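Local coordinates for lactococcal phage P2 ORF15 (Lactococcus phage p2, PDB 2WZP), which is probably the distal tail (Dit) protein of the phage, a structural component of the tail tip and of the baseplate that engages the host, at residues Y33-N38 with N112-K117; R55-S60 with E94-S99; G63-N68 with T85-E90; D139-E144 with F152-T157. All coordinates share one frame; numbering follows the deposited sequence.

In the fold
From the N terminus, strand 32-36 opens the largest loop, which interaction 1 closes when the last turn of helix 100-115 and the residues after it return to residues 33-38. Within it, interaction 2 joins strand 54-57 to the end of strand 89-95, and within that loop in turn interaction 3 pairs residues 63-68 with 85-90, leading into strand 89-95 from its start. Interaction 4 follows in series, closing a hairpin between strands 130-140 and 153-163. No loops cross. Interactions 1, 2 and 4 tie one seven-stranded sheet and its helix together: Phe56 touches both Ile35 and Ile156, and Ile114 also meets Ile156. Interaction 3 attaches a two-stranded ribbon.

Interaction 1 of 4, residues Y33-N38 with N112-K117; sequences YKIHTN and NDILSK
A helix laid over an antiparallel sheet in the N-terminal domain brings Ile35 of strand 32-36 and Thr37 just past it against Asp113 and Ile114 of helix 100-115, and Lys117 after it. No hydrogen bond joins the two segments; van der Waals contact does the work. Thr37 is central. With chi1 at 58°, its OG1 is bonded to the backbone N of Lys45, while its methyl, CG2, faces the helix, 3.9 Å from Asp113 O and 4.1 Å from Asp113 CB. A beta-branched residue thus serves both sides, polar toward the backbone N of Lys45, apolar toward the helix. The Lys117 chain folds back on itself at chi2 and chi3, which sets CG 3.3 Å and CE 3.4 Å from Thr37 O. The flexible methylenes cover the Thr37 backbone, and NZ ends beside Asn38 CB, with a long, weak ion pair to Asp43. The Asp113 carboxylate is turned to other partners, a salt bridge to Lys45 and a hydrogen bond from Trp47. The backbone O of Asp113 accepts from Ser116 OG at 2.9 Å, the donor standing 42° above the carbonyl plane. Deeper in, Ile35 CG2 comes 4.5 Å from Ile114 CG1. Branched aliphatic chains suit this place, since they fill the buried layer of a helix packed on one face of a beta-sheet.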
loop_
_atom_site.group_PDB
_atom_site.type_symbol
_atom_site.label_atom_id
_atom_site.label_comp_id
_atom_site.label_asym_id
_atom_site.label_seq_id
_atom_site.Cartn_x
_atom_site.Cartn_y
_atom_site.Cartn_z
ATOM N N TYR M 33 13.939 -33.386 2.359
ATOM C CA TYR M 33 13.118 -33.370 3.565
ATOM C C TYR M 33 12.238 -34.598 3.562
ATOM O O TYR M 33 11.732 -34.987 2.514
ATOM C CB TYR M 33 12.209 -32.128 3.640
ATOM C CG TYR M 33 12.899 -30.824 3.963
ATOM C CD1 TYR M 33 13.675 -30.688 5.113
ATOM C CD2 TYR M 33 12.671 -29.688 3.196
ATOM C CE1 TYR M 33 14.283 -29.475 5.434
ATOM C CE2 TYR M 33 13.246 -28.459 3.528
ATOM C CZ TYR M 33 14.075 -28.366 4.630
ATOM O OH TYR M 33 14.631 -27.156 4.957
ATOM N N LYS M 34 12.018 -35.197 4.730
ATOM C CA LYS M 34 11.126 -36.355 4.853
ATOM C C LYS M 34 10.379 -36.246 6.161
ATOM O O LYS M 34 10.938 -35.744 7.131
ATOM C CB LYS M 34 11.920 -37.681 4.826
ATOM C CG LYS M 34 12.485 -38.027 3.478
ATOM C CD LYS M 34 13.368 -39.236 3.549
ATOM C CE LYS M 34 13.837 -39.690 2.185
ATOM N NZ LYS M 34 14.721 -38.689 1.547
ATOM N N ILE M 35 9.132 -36.707 6.203
ATOM C CA ILE M 35 8.345 -36.739 7.431
ATOM C C ILE M 35 8.246 -38.211 7.841
ATOM O O ILE M 35 7.798 -39.029 7.043
ATOM C CB ILE M 35 6.963 -36.040 7.258
ATOM C CG1 ILE M 35 7.105 -34.490 7.219
ATOM C CG2 ILE M 35 5.918 -36.492 8.307
ATOM C CD1 ILE M 35 7.614 -33.757 8.527
ATOM N N HIS M 36 8.732 -38.553 9.051
ATOM C CA HIS M 36 8.676 -39.912 9.599
ATOM C C HIS M 36 7.602 -39.929 10.659
ATOM O O HIS M 36 7.567 -39.026 11.504
ATOM C CB HIS M 36 10.007 -40.314 10.243
ATOM C CG HIS M 36 11.161 -40.366 9.303
ATOM N ND1 HIS M 36 11.643 -41.567 8.827
ATOM C CD2 HIS M 36 11.919 -39.360 8.808
ATOM C CE1 HIS M 36 12.662 -41.255 8.043
ATOM N NE2 HIS M 36 12.864 -39.937 8.000
ATOM N N THR M 37 6.738 -40.957 10.637
ATOM C CA THR M 37 5.682 -41.112 11.648
ATOM C C THR M 37 6.229 -41.805 12.908
ATOM O O THR M 37 5.637 -41.681 13.983
ATOM C CB THR M 37 4.434 -41.811 11.091
ATOM O OG1 THR M 37 4.801 -43.086 10.582
ATOM C CG2 THR M 37 3.705 -40.971 10.024
ATOM N N ASN M 38 7.374 -42.512 12.783
ATOM C CA ASN M 38 8.009 -43.184 13.904
ATOM C C ASN M 38 9.452 -43.549 13.605
ATOM O O ASN M 38 9.775 -44.727 13.424
ATOM C CB ASN M 38 7.198 -44.393 14.325
ATOM C CG ASN M 38 7.617 -45.004 15.630
ATOM O OD1 ASN M 38 8.440 -44.484 16.403
ATOM N ND2 ASN M 38 7.088 -46.167 15.874
ATOM N N ASN M 112 -3.755 -36.714 8.671
ATOM C CA ASN M 112 -4.161 -37.690 9.691
ATOM C C ASN M 112 -3.045 -38.582 10.139
ATOM O O ASN M 112 -3.107 -39.077 11.259
ATOM C CB ASN M 112 -5.424 -38.467 9.332
ATOM C CG ASN M 112 -6.672 -37.621 9.320
ATOM O OD1 ASN M 112 -7.100 -37.051 10.324
ATOM N ND2 ASN M 112 -7.291 -37.516 8.181
ATOM N N ASP M 113 -2.007 -38.756 9.309
ATOM C CA ASP M 113 -0.822 -39.523 9.678
ATOM C C ASP M 113 -0.034 -38.761 10.713
ATOM O O ASP M 113 0.475 -39.374 11.642
ATOM C CB ASP M 113 0.058 -39.810 8.458
ATOM C CG ASP M 113 -0.329 -41.038 7.664
ATOM O OD1 ASP M 113 -1.360 -41.682 8.011
ATOM O OD2 ASP M 113 0.354 -41.327 6.667
ATOM N N ILE M 114 0.056 -37.421 10.554
ATOM C CA ILE M 114 0.704 -36.502 11.498
ATOM C C ILE M 114 -0.119 -36.500 12.779
ATOM O O ILE M 114 0.416 -36.768 13.858
ATOM C CB ILE M 114 0.880 -35.062 10.911
ATOM C CG1 ILE M 114 1.934 -35.058 9.767
ATOM C CG2 ILE M 114 1.240 -34.051 12.018
ATOM C CD1 ILE M 114 1.954 -33.875 8.901
ATOM N N LEU M 115 -1.439 -36.257 12.640
ATOM C CA LEU M 115 -2.383 -36.189 13.751
ATOM C C LEU M 115 -2.484 -37.460 14.592
ATOM O O LEU M 115 -2.833 -37.375 15.760
ATOM C CB LEU M 115 -3.767 -35.707 13.270
ATOM C CG LEU M 115 -3.901 -34.232 12.838
ATOM C CD1 LEU M 115 -5.291 -33.929 12.351
ATOM C CD2 LEU M 115 -3.531 -33.263 13.959
ATOM N N SER M 116 -2.164 -38.622 14.020
ATOM C CA SER M 116 -2.260 -39.907 14.723
ATOM C C SER M 116 -1.084 -40.187 15.701
ATOM O O SER M 116 -1.165 -41.125 16.487
ATOM C CB SER M 116 -2.419 -41.039 13.716
ATOM O OG SER M 116 -1.186 -41.238 13.043
ATOM N N LYS M 117 -0.000 -39.389 15.657
ATOM C CA LYS M 117 1.164 -39.587 16.514
ATOM C C LYS M 117 1.312 -38.433 17.485
ATOM O O LYS M 117 0.895 -37.330 17.175
ATOM C CB LYS M 117 2.440 -39.697 15.664
ATOM C CG LYS M 117 2.474 -40.770 14.563
ATOM C CD LYS M 117 2.050 -42.211 14.959
ATOM C CE LYS M 117 3.048 -43.016 15.737
ATOM N NZ LYS M 117 3.101 -44.430 15.226
#

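Interaction 2 of 4, residues R55-S60 with E94-S99; sequences RFYQPS and ETFGES
Arg55 and Phe96 stack: the guanidinium lies flat over one face of the ring, the planes 23° apart and CZ of Arg55 4.2 Å from the Phe96 ring centroid. With CZ only 5° off the ring normal, this is a cation-pi contact, and arginine suits it because its charge is spread over a flat group. The aliphatic part of the chain, extended from CG to NE, adds Arg55 CD 3.6 Å from Phe96 CE2. Tyr57 comes to Phe96 from the opposite direction, its CE2 in the plane of the Phe96 ring at the edge, 3.9 Å from Phe96 CZ. Glu94 CB borders the edge of the Tyr57 ring at 3.8 Å from Tyr57 CE2. Arg55, Tyr57 and Glu94 lie on the last pair of strands in an antiparallel sheet, strand 54-57 being outermost within the chain, with Phe96 just past strand 89-95. Arg55 and Glu94 form a hydrogen-bonded pair there, with Arg55 N to Glu94 O at 2.9 Å and Glu94 N to Arg55 O at 3.0 Å. In the next shell, the Gly52 carbonyl accepts from Arg55 NE, orienting the guanidinium, and Tyr57 OH takes a weak bond from Arg55 NH1. The backbone of Phe96 is bonded to that of Lys53, and Asn103 OD1 accepts from Gly97 N.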
loop_
_atom_site.group_PDB
_atom_site.type_symbol
_atom_site.label_atom_id
_atom_site.label_comp_id
_atom_site.label_asym_id
_atom_site.label_seq_id
_atom_site.Cartn_x
_atom_site.Cartn_y
_atom_site.Cartn_z
ATOM N N ARG M 55 4.503 -32.383 -1.008
ATOM C CA ARG M 55 5.789 -31.684 -0.850
ATOM C C ARG M 55 5.753 -30.453 0.045
ATOM O O ARG M 55 4.729 -29.769 0.132
ATOM C CB ARG M 55 6.353 -31.295 -2.217
ATOM C CG ARG M 55 6.597 -32.485 -3.111
ATOM C CD ARG M 55 7.285 -32.094 -4.378
ATOM N NE ARG M 55 7.033 -33.096 -5.406
ATOM C CZ ARG M 55 7.438 -32.985 -6.662
ATOM N NH1 ARG M 55 8.138 -31.928 -7.049
ATOM N NH2 ARG M 55 7.169 -33.942 -7.536
ATOM N N PHE M 56 6.909 -30.151 0.668
ATOM C CA PHE M 56 7.129 -28.972 1.511
ATOM C C PHE M 56 8.075 -28.061 0.767
ATOM O O PHE M 56 9.084 -28.525 0.223
ATOM C CB PHE M 56 7.794 -29.343 2.840
ATOM C CG PHE M 56 6.956 -29.941 3.943
ATOM C CD1 PHE M 56 5.583 -30.165 3.767
ATOM C CD2 PHE M 56 7.534 -30.287 5.157
ATOM C CE1 PHE M 56 4.821 -30.746 4.778
ATOM C CE2 PHE M 56 6.766 -30.854 6.176
ATOM C CZ PHE M 56 5.417 -31.087 5.974
ATOM N N TYR M 57 7.760 -26.768 0.758
ATOM C CA TYR M 57 8.564 -25.730 0.133
ATOM C C TYR M 57 8.693 -24.584 1.103
ATOM O O TYR M 57 7.809 -24.359 1.925
ATOM C CB TYR M 57 7.870 -25.195 -1.139
ATOM C CG TYR M 57 7.737 -26.202 -2.259
ATOM C CD1 TYR M 57 8.764 -26.394 -3.174
ATOM C CD2 TYR M 57 6.570 -26.948 -2.424
ATOM C CE1 TYR M 57 8.654 -27.329 -4.205
ATOM C CE2 TYR M 57 6.437 -27.871 -3.470
ATOM C CZ TYR M 57 7.485 -28.058 -4.360
ATOM O OH TYR M 57 7.390 -28.948 -5.412
ATOM N N GLN M 58 9.793 -23.841 0.980
ATOM C CA GLN M 58 10.061 -22.596 1.685
ATOM C C GLN M 58 9.861 -22.587 3.200
ATOM O O GLN M 58 8.946 -21.907 3.683
ATOM C CB GLN M 58 9.284 -21.456 1.016
ATOM C CG GLN M 58 9.778 -21.118 -0.388
ATOM C CD GLN M 58 8.695 -20.467 -1.204
ATOM O OE1 GLN M 58 8.119 -19.438 -0.822
ATOM N NE2 GLN M 58 8.383 -21.063 -2.343
ATOM N N PRO M 59 10.733 -23.282 3.974
ATOM C CA PRO M 59 10.622 -23.204 5.447
ATOM C C PRO M 59 10.737 -21.750 5.884
ATOM O O PRO M 59 11.594 -21.017 5.374
ATOM C CB PRO M 59 11.828 -24.005 5.949
ATOM C CG PRO M 59 12.760 -24.084 4.782
ATOM C CD PRO M 59 11.900 -24.088 3.564
ATOM N N SER M 60 9.835 -21.315 6.773
ATOM C CA SER M 60 9.799 -19.927 7.235
ATOM C C SER M 60 11.131 -19.521 7.838
ATOM O O SER M 60 11.691 -18.500 7.446
ATOM C CB SER M 60 8.639 -19.700 8.192
ATOM O OG SER M 60 8.719 -20.598 9.281
ATOM N N GLU M 94 2.189 -28.405 -0.773
ATOM C CA GLU M 94 1.666 -28.560 -2.116
ATOM C C GLU M 94 1.457 -30.034 -2.454
ATOM O O GLU M 94 2.280 -30.883 -2.056
ATOM C CB GLU M 94 2.618 -27.891 -3.104
ATOM C CG GLU M 94 2.329 -26.407 -3.281
ATOM C CD GLU M 94 3.077 -25.704 -4.399
ATOM O OE1 GLU M 94 3.415 -26.358 -5.415
ATOM O OE2 GLU M 94 3.298 -24.479 -4.270
ATOM N N THR M 95 0.337 -30.348 -3.152
ATOM C CA THR M 95 0.027 -31.734 -3.576
ATOM C C THR M 95 0.156 -31.922 -5.083
ATOM O O THR M 95 0.010 -30.960 -5.844
ATOM C CB THR M 95 -1.252 -32.307 -2.970
ATOM O OG1 THR M 95 -2.404 -31.768 -3.626
ATOM C CG2 THR M 95 -1.321 -32.143 -1.438
ATOM N N PHE M 96 0.520 -33.149 -5.510
ATOM C CA PHE M 96 0.779 -33.487 -6.914
ATOM C C PHE M 96 -0.012 -34.719 -7.396
ATOM O O PHE M 96 0.485 -35.512 -8.193
ATOM C CB PHE M 96 2.305 -33.561 -7.187
ATOM C CG PHE M 96 3.035 -32.295 -6.777
ATOM C CD1 PHE M 96 3.345 -31.310 -7.713
ATOM C CD2 PHE M 96 3.387 -32.071 -5.450
ATOM C CE1 PHE M 96 3.985 -30.117 -7.322
ATOM C CE2 PHE M 96 3.991 -30.867 -5.060
ATOM C CZ PHE M 96 4.303 -29.903 -5.998
ATOM N N GLY M 97 -1.244 -34.849 -6.916
ATOM C CA GLY M 97 -2.156 -35.901 -7.353
ATOM C C GLY M 97 -2.650 -35.596 -8.751
ATOM O O GLY M 97 -2.702 -34.427 -9.151
ATOM N N GLU M 98 -2.958 -36.642 -9.519
ATOM C CA GLU M 98 -3.374 -36.489 -10.911
ATOM C C GLU M 98 -4.885 -36.330 -11.098
ATOM O O GLU M 98 -5.353 -36.194 -12.231
ATOM C CB GLU M 98 -2.788 -37.604 -11.783
ATOM C CG GLU M 98 -1.302 -37.415 -12.076
ATOM C CD GLU M 98 -0.430 -38.646 -11.897
ATOM O OE1 GLU M 98 -0.770 -39.713 -12.460
ATOM O OE2 GLU M 98 0.617 -38.533 -11.218
ATOM N N SER M 99 -5.640 -36.277 -9.988
ATOM C CA SER M 99 -7.099 -36.117 -9.982
ATOM C C SER M 99 -7.564 -35.494 -8.674
ATOM O O SER M 99 -6.773 -35.389 -7.731
ATOM C CB SER M 99 -7.780 -37.471 -10.173
ATOM O OG SER M 99 -7.461 -38.395 -9.146
#

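Interaction 3 of 4, residues G63-N68 with T85-E90; sequences GLQSTN and TQPQIE
Gln65 and Thr85 are a hydrogen-bonded pair of a two-stranded antiparallel ribbon formed by strands 64-67 and 83-85, a ladder that Thr67 and Ser83 continue. Gln65 N gives to Thr85 O at 3.0 Å, in the carbonyl plane. The return bond, Thr85 N to Gln65 O, is 2.9 Å long, but its donor stands 36° above the plane of the carbonyl. Leu64 and Gln65 also pair with a strand of the third subunit, so the ribbon's sheet continues across that interface. Beyond Thr85 the pairing stops, for Pro87 has no N-H to offer; its ring instead packs against Gly63, just before the strand, CD 3.2 Å from Gly63 O. The Gln65 chain turns at chi2 (93°), which carries its amide alongside the second segment: OE1 lies 3.6 Å from Thr85 CG2, and NE2 3.5 Å from Pro87 CG. These are packing contacts, the long glutamine chain serving here as a cover for the threonine methyl and the proline ring. The buried amide of Gln86 has its partners elsewhere. OE1 accepts from Lys163 NZ, NE2 gives to the Asp324 carbonyl, and the backbone N gives to Gln72 OE1 of the second subunit. Gln86 OE1 also stands near Gly63 O, but both are acceptors, and no bond joins them. On the same amide, NE2 meets Leu64 at CD2, 4.1 Å away.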
loop_
_atom_site.group_PDB
_atom_site.type_symbol
_atom_site.label_atom_id
_atom_site.label_comp_id
_atom_site.label_asym_id
_atom_site.label_seq_id
_atom_site.Cartn_x
_atom_site.Cartn_y
_atom_site.Cartn_z
ATOM N N GLY M 63 16.495 -20.950 11.387
ATOM C CA GLY M 63 17.393 -20.231 12.279
ATOM C C GLY M 63 16.936 -20.298 13.717
ATOM O O GLY M 63 16.179 -21.197 14.092
ATOM N N LEU M 64 17.428 -19.372 14.545
ATOM C CA LEU M 64 17.110 -19.331 15.977
ATOM C C LEU M 64 17.245 -17.939 16.540
ATOM O O LEU M 64 17.769 -17.028 15.868
ATOM C CB LEU M 64 18.002 -20.323 16.807
ATOM C CG LEU M 64 19.527 -20.284 16.687
ATOM C CD1 LEU M 64 20.095 -19.048 17.322
ATOM C CD2 LEU M 64 20.114 -21.412 17.450
ATOM N N GLN M 65 16.823 -17.801 17.804
ATOM C CA GLN M 65 16.923 -16.561 18.560
ATOM C C GLN M 65 17.643 -16.885 19.847
ATOM O O GLN M 65 17.600 -18.021 20.319
ATOM C CB GLN M 65 15.549 -15.932 18.879
ATOM C CG GLN M 65 14.767 -15.441 17.673
ATOM C CD GLN M 65 13.825 -16.508 17.168
ATOM O OE1 GLN M 65 12.914 -16.973 17.883
ATOM N NE2 GLN M 65 14.019 -16.912 15.913
ATOM N N SER M 66 18.298 -15.873 20.410
ATOM C CA SER M 66 19.003 -15.983 21.660
ATOM C C SER M 66 18.809 -14.724 22.502
ATOM O O SER M 66 18.612 -13.626 21.973
ATOM C CB SER M 66 20.476 -16.242 21.408
ATOM O OG SER M 66 21.089 -16.684 22.606
ATOM N N THR M 67 18.823 -14.893 23.813
ATOM C CA THR M 67 18.773 -13.776 24.750
ATOM C C THR M 67 19.798 -13.992 25.814
ATOM O O THR M 67 20.023 -15.135 26.224
ATOM C CB THR M 67 17.386 -13.539 25.333
ATOM O OG1 THR M 67 17.413 -12.248 25.964
ATOM C CG2 THR M 67 16.957 -14.614 26.351
ATOM N N ASN M 68 20.429 -12.908 26.260
ATOM C CA ASN M 68 21.384 -12.993 27.366
ATOM C C ASN M 68 20.905 -12.119 28.503
ATOM O O ASN M 68 21.677 -11.850 29.431
ATOM C CB ASN M 68 22.792 -12.611 26.933
ATOM C CG ASN M 68 23.453 -13.691 26.152
ATOM O OD1 ASN M 68 24.255 -14.456 26.697
ATOM N ND2 ASN M 68 23.130 -13.768 24.859
ATOM N N THR M 85 15.894 -19.867 21.760
ATOM C CA THR M 85 14.502 -20.071 21.390
ATOM C C THR M 85 14.521 -20.575 19.947
ATOM O O THR M 85 15.115 -19.949 19.067
ATOM C CB THR M 85 13.691 -18.770 21.569
ATOM O OG1 THR M 85 13.524 -18.509 22.955
ATOM C CG2 THR M 85 12.331 -18.831 20.925
ATOM N N GLN M 86 13.893 -21.713 19.718
ATOM C CA GLN M 86 13.793 -22.276 18.378
ATOM C C GLN M 86 12.446 -21.862 17.790
ATOM O O GLN M 86 11.407 -22.170 18.381
ATOM C CB GLN M 86 13.951 -23.809 18.414
ATOM C CG GLN M 86 15.358 -24.268 18.848
ATOM C CD GLN M 86 16.386 -24.078 17.779
ATOM O OE1 GLN M 86 16.148 -23.446 16.750
ATOM N NE2 GLN M 86 17.562 -24.629 17.994
ATOM N N PRO M 87 12.417 -21.109 16.673
ATOM C CA PRO M 87 11.117 -20.680 16.133
ATOM C C PRO M 87 10.345 -21.817 15.491
ATOM O O PRO M 87 10.949 -22.831 15.129
ATOM C CB PRO M 87 11.503 -19.613 15.103
ATOM C CG PRO M 87 12.861 -19.968 14.670
ATOM C CD PRO M 87 13.537 -20.589 15.860
ATOM N N GLN M 88 9.019 -21.633 15.325
ATOM C CA GLN M 88 8.164 -22.603 14.638
ATOM C C GLN M 88 8.576 -22.670 13.175
ATOM O O GLN M 88 9.080 -21.676 12.633
ATOM C CB GLN M 88 6.709 -22.147 14.656
ATOM C CG GLN M 88 6.049 -22.129 16.003
ATOM C CD GLN M 88 4.627 -21.716 15.826
ATOM O OE1 GLN M 88 4.301 -20.779 15.072
ATOM N NE2 GLN M 88 3.748 -22.375 16.545
ATOM N N ILE M 89 8.346 -23.820 12.530
ATOM C CA ILE M 89 8.633 -23.954 11.112
ATOM C C ILE M 89 7.328 -24.007 10.354
ATOM O O ILE M 89 6.497 -24.898 10.560
ATOM C CB ILE M 89 9.576 -25.119 10.703
ATOM C CG1 ILE M 89 10.780 -25.248 11.653
ATOM C CG2 ILE M 89 10.031 -24.916 9.237
ATOM C CD1 ILE M 89 11.699 -26.529 11.435
ATOM N N GLU M 90 7.157 -23.042 9.471
ATOM C CA GLU M 90 6.018 -23.010 8.590
ATOM C C GLU M 90 6.531 -23.348 7.198
ATOM O O GLU M 90 7.575 -22.858 6.786
ATOM C CB GLU M 90 5.345 -21.654 8.626
ATOM C CG GLU M 90 4.056 -21.618 7.831
ATOM C CD GLU M 90 3.475 -20.236 7.724
ATOM O OE1 GLU M 90 3.321 -19.746 6.584
ATOM O OE2 GLU M 90 3.184 -19.634 8.781
#

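Interaction 4 of 4, residues D139-E144 with F152-T157; sequences DVTKTE and FSEKIT
Asp139 and Thr157 are a hydrogen-bonded pair of the antiparallel beta hairpin formed by strands 130-140 and 153-163. Beside their backbone bonds, Thr157 OG1 gives to Asp139 OD2 at 2.7 Å, on the syn side but tilted out of the carboxylate plane. At Asp139, chi1 of 55° tucks the carboxylate over its own backbone and across to Thr157. Packing is also tight round Glu154, whose bent chain turns the buried carboxylate back to residues 141-143. Thr141 OG1 gives to the anti lone pair of Glu154 OE2 at 2.8 Å and itself accepts from Lys155 N at 3.1 Å. Thr143 N reaches Glu154 OE1 at 3.0 Å from 50° above the carboxylate plane. On the face opposite Asp139 and Thr157, Val140 CG2 meets Ile156 CG1 at 4.2 Å, and Val140 also touches Val111 of helix 100-115. Lys142 lays its methylenes near the Phe152 ring and sends NZ to Tyr124 OH and Val326 O of the second subunit. The looser side holds the exposed Ser153 and Lys155, and waters bridge the two segments there. One water bridges Asp139 OD2 and, weakly, Lys155 O; another gives to Ser153 O at 2.9 Å and touches Thr143 OG1 weakly.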
loop_
_atom_site.group_PDB
_atom_site.type_symbol
_atom_site.label_atom_id
_atom_site.label_comp_id
_atom_site.label_asym_id
_atom_site.label_seq_id
_atom_site.Cartn_x
_atom_site.Cartn_y
_atom_site.Cartn_z
ATOM N N ASP M 139 -0.687 -25.929 13.159
ATOM C CA ASP M 139 -1.811 -25.612 12.297
ATOM C C ASP M 139 -1.610 -26.110 10.884
ATOM O O ASP M 139 -0.489 -26.318 10.437
ATOM C CB ASP M 139 -2.176 -24.101 12.315
ATOM C CG ASP M 139 -1.039 -23.174 11.975
ATOM O OD1 ASP M 139 -0.596 -22.418 12.878
ATOM O OD2 ASP M 139 -0.565 -23.220 10.818
ATOM N N VAL M 140 -2.726 -26.312 10.189
ATOM C CA VAL M 140 -2.802 -26.726 8.800
ATOM C C VAL M 140 -4.048 -26.063 8.216
ATOM O O VAL M 140 -5.064 -25.972 8.908
ATOM C CB VAL M 140 -2.749 -28.255 8.587
ATOM C CG1 VAL M 140 -3.982 -28.962 9.141
ATOM C CG2 VAL M 140 -2.523 -28.602 7.112
ATOM N N THR M 141 -3.939 -25.522 6.994
ATOM C CA THR M 141 -5.069 -24.911 6.301
ATOM C C THR M 141 -5.612 -25.892 5.285
ATOM O O THR M 141 -4.878 -26.778 4.840
ATOM C CB THR M 141 -4.661 -23.588 5.595
ATOM O OG1 THR M 141 -3.769 -23.867 4.510
ATOM C CG2 THR M 141 -4.043 -22.573 6.542
ATOM N N LYS M 142 -6.881 -25.731 4.910
ATOM C CA LYS M 142 -7.521 -26.500 3.838
ATOM C C LYS M 142 -8.486 -25.587 3.149
ATOM O O LYS M 142 -9.389 -25.059 3.794
ATOM C CB LYS M 142 -8.195 -27.800 4.306
ATOM C CG LYS M 142 -8.620 -28.656 3.121
ATOM C CD LYS M 142 -9.384 -29.897 3.486
ATOM C CE LYS M 142 -9.520 -30.757 2.246
ATOM N NZ LYS M 142 -10.538 -31.815 2.404
ATOM N N THR M 143 -8.239 -25.327 1.860
ATOM C CA THR M 143 -9.039 -24.423 1.019
ATOM C C THR M 143 -9.426 -25.027 -0.329
ATOM O O THR M 143 -9.211 -26.202 -0.562
ATOM C CB THR M 143 -8.341 -23.044 0.848
ATOM O OG1 THR M 143 -7.130 -23.199 0.104
ATOM C CG2 THR M 143 -8.096 -22.315 2.177
ATOM N N GLU M 144 -10.056 -24.213 -1.182
ATOM C CA GLU M 144 -10.507 -24.530 -2.533
ATOM C C GLU M 144 -10.149 -23.333 -3.419
ATOM O O GLU M 144 -10.861 -22.312 -3.436
ATOM C CB GLU M 144 -12.029 -24.743 -2.578
ATOM C CG GLU M 144 -12.524 -25.967 -1.853
ATOM C CD GLU M 144 -14.019 -25.974 -1.655
ATOM O OE1 GLU M 144 -14.718 -25.128 -2.261
ATOM O OE2 GLU M 144 -14.494 -26.841 -0.892
ATOM N N PHE M 152 -3.469 -29.231 -4.140
ATOM C CA PHE M 152 -3.528 -28.336 -3.001
ATOM C C PHE M 152 -2.297 -27.460 -2.894
ATOM O O PHE M 152 -1.218 -27.857 -3.320
ATOM C CB PHE M 152 -3.752 -29.141 -1.714
ATOM C CG PHE M 152 -5.170 -29.644 -1.551
ATOM C CD1 PHE M 152 -6.124 -28.879 -0.887
ATOM C CD2 PHE M 152 -5.546 -30.888 -2.047
ATOM C CE1 PHE M 152 -7.422 -29.367 -0.697
ATOM C CE2 PHE M 152 -6.853 -31.359 -1.889
ATOM C CZ PHE M 152 -7.788 -30.591 -1.231
ATOM N N SER M 153 -2.491 -26.235 -2.394
ATOM C CA SER M 153 -1.469 -25.234 -2.082
ATOM C C SER M 153 -1.907 -24.640 -0.736
ATOM O O SER M 153 -2.808 -23.783 -0.687
ATOM C CB SER M 153 -1.356 -24.165 -3.169
ATOM O OG SER M 153 -0.075 -23.554 -3.075
ATOM N N GLU M 154 -1.366 -25.201 0.358
ATOM C CA GLU M 154 -1.732 -24.845 1.732
ATOM C C GLU M 154 -0.525 -24.417 2.577
ATOM O O GLU M 154 0.600 -24.340 2.063
ATOM C CB GLU M 154 -2.470 -26.042 2.396
ATOM C CG GLU M 154 -3.727 -26.534 1.686
ATOM C CD GLU M 154 -4.842 -25.543 1.352
ATOM O OE1 GLU M 154 -5.634 -25.849 0.434
ATOM O OE2 GLU M 154 -4.926 -24.465 1.983
ATOM N N LYS M 155 -0.763 -24.156 3.872
ATOM C CA LYS M 155 0.278 -23.791 4.835
ATOM C C LYS M 155 0.234 -24.745 6.016
ATOM O O LYS M 155 -0.844 -24.987 6.562
ATOM C CB LYS M 155 0.092 -22.352 5.346
ATOM C CG LYS M 155 0.172 -21.299 4.266
ATOM C CD LYS M 155 1.558 -21.005 3.692
ATOM C CE LYS M 155 1.443 -19.664 2.984
ATOM N NZ LYS M 155 1.374 -18.498 3.927
ATOM N N ILE M 156 1.391 -25.317 6.390
ATOM C CA ILE M 156 1.520 -26.205 7.543
ATOM C C ILE M 156 2.531 -25.583 8.521
ATOM O O ILE M 156 3.543 -25.043 8.067
ATOM C CB ILE M 156 1.824 -27.670 7.134
ATOM C CG1 ILE M 156 1.480 -28.657 8.272
ATOM C CG2 ILE M 156 3.247 -27.876 6.562
ATOM C CD1 ILE M 156 1.596 -30.108 7.935
ATOM N N THR M 157 2.216 -25.574 9.832
ATOM C CA THR M 157 3.074 -25.000 10.885
ATOM C C THR M 157 3.328 -26.026 11.978
ATOM O O THR M 157 2.399 -26.696 12.445
ATOM C CB THR M 157 2.479 -23.731 11.495
ATOM O OG1 THR M 157 2.057 -22.847 10.464
ATOM C CG2 THR M 157 3.426 -23.024 12.463
HETATM O O HOH W 1 -1.122 -22.706 8.451
HETATM O O HOH W 2 -4.905 -22.719 -2.446
#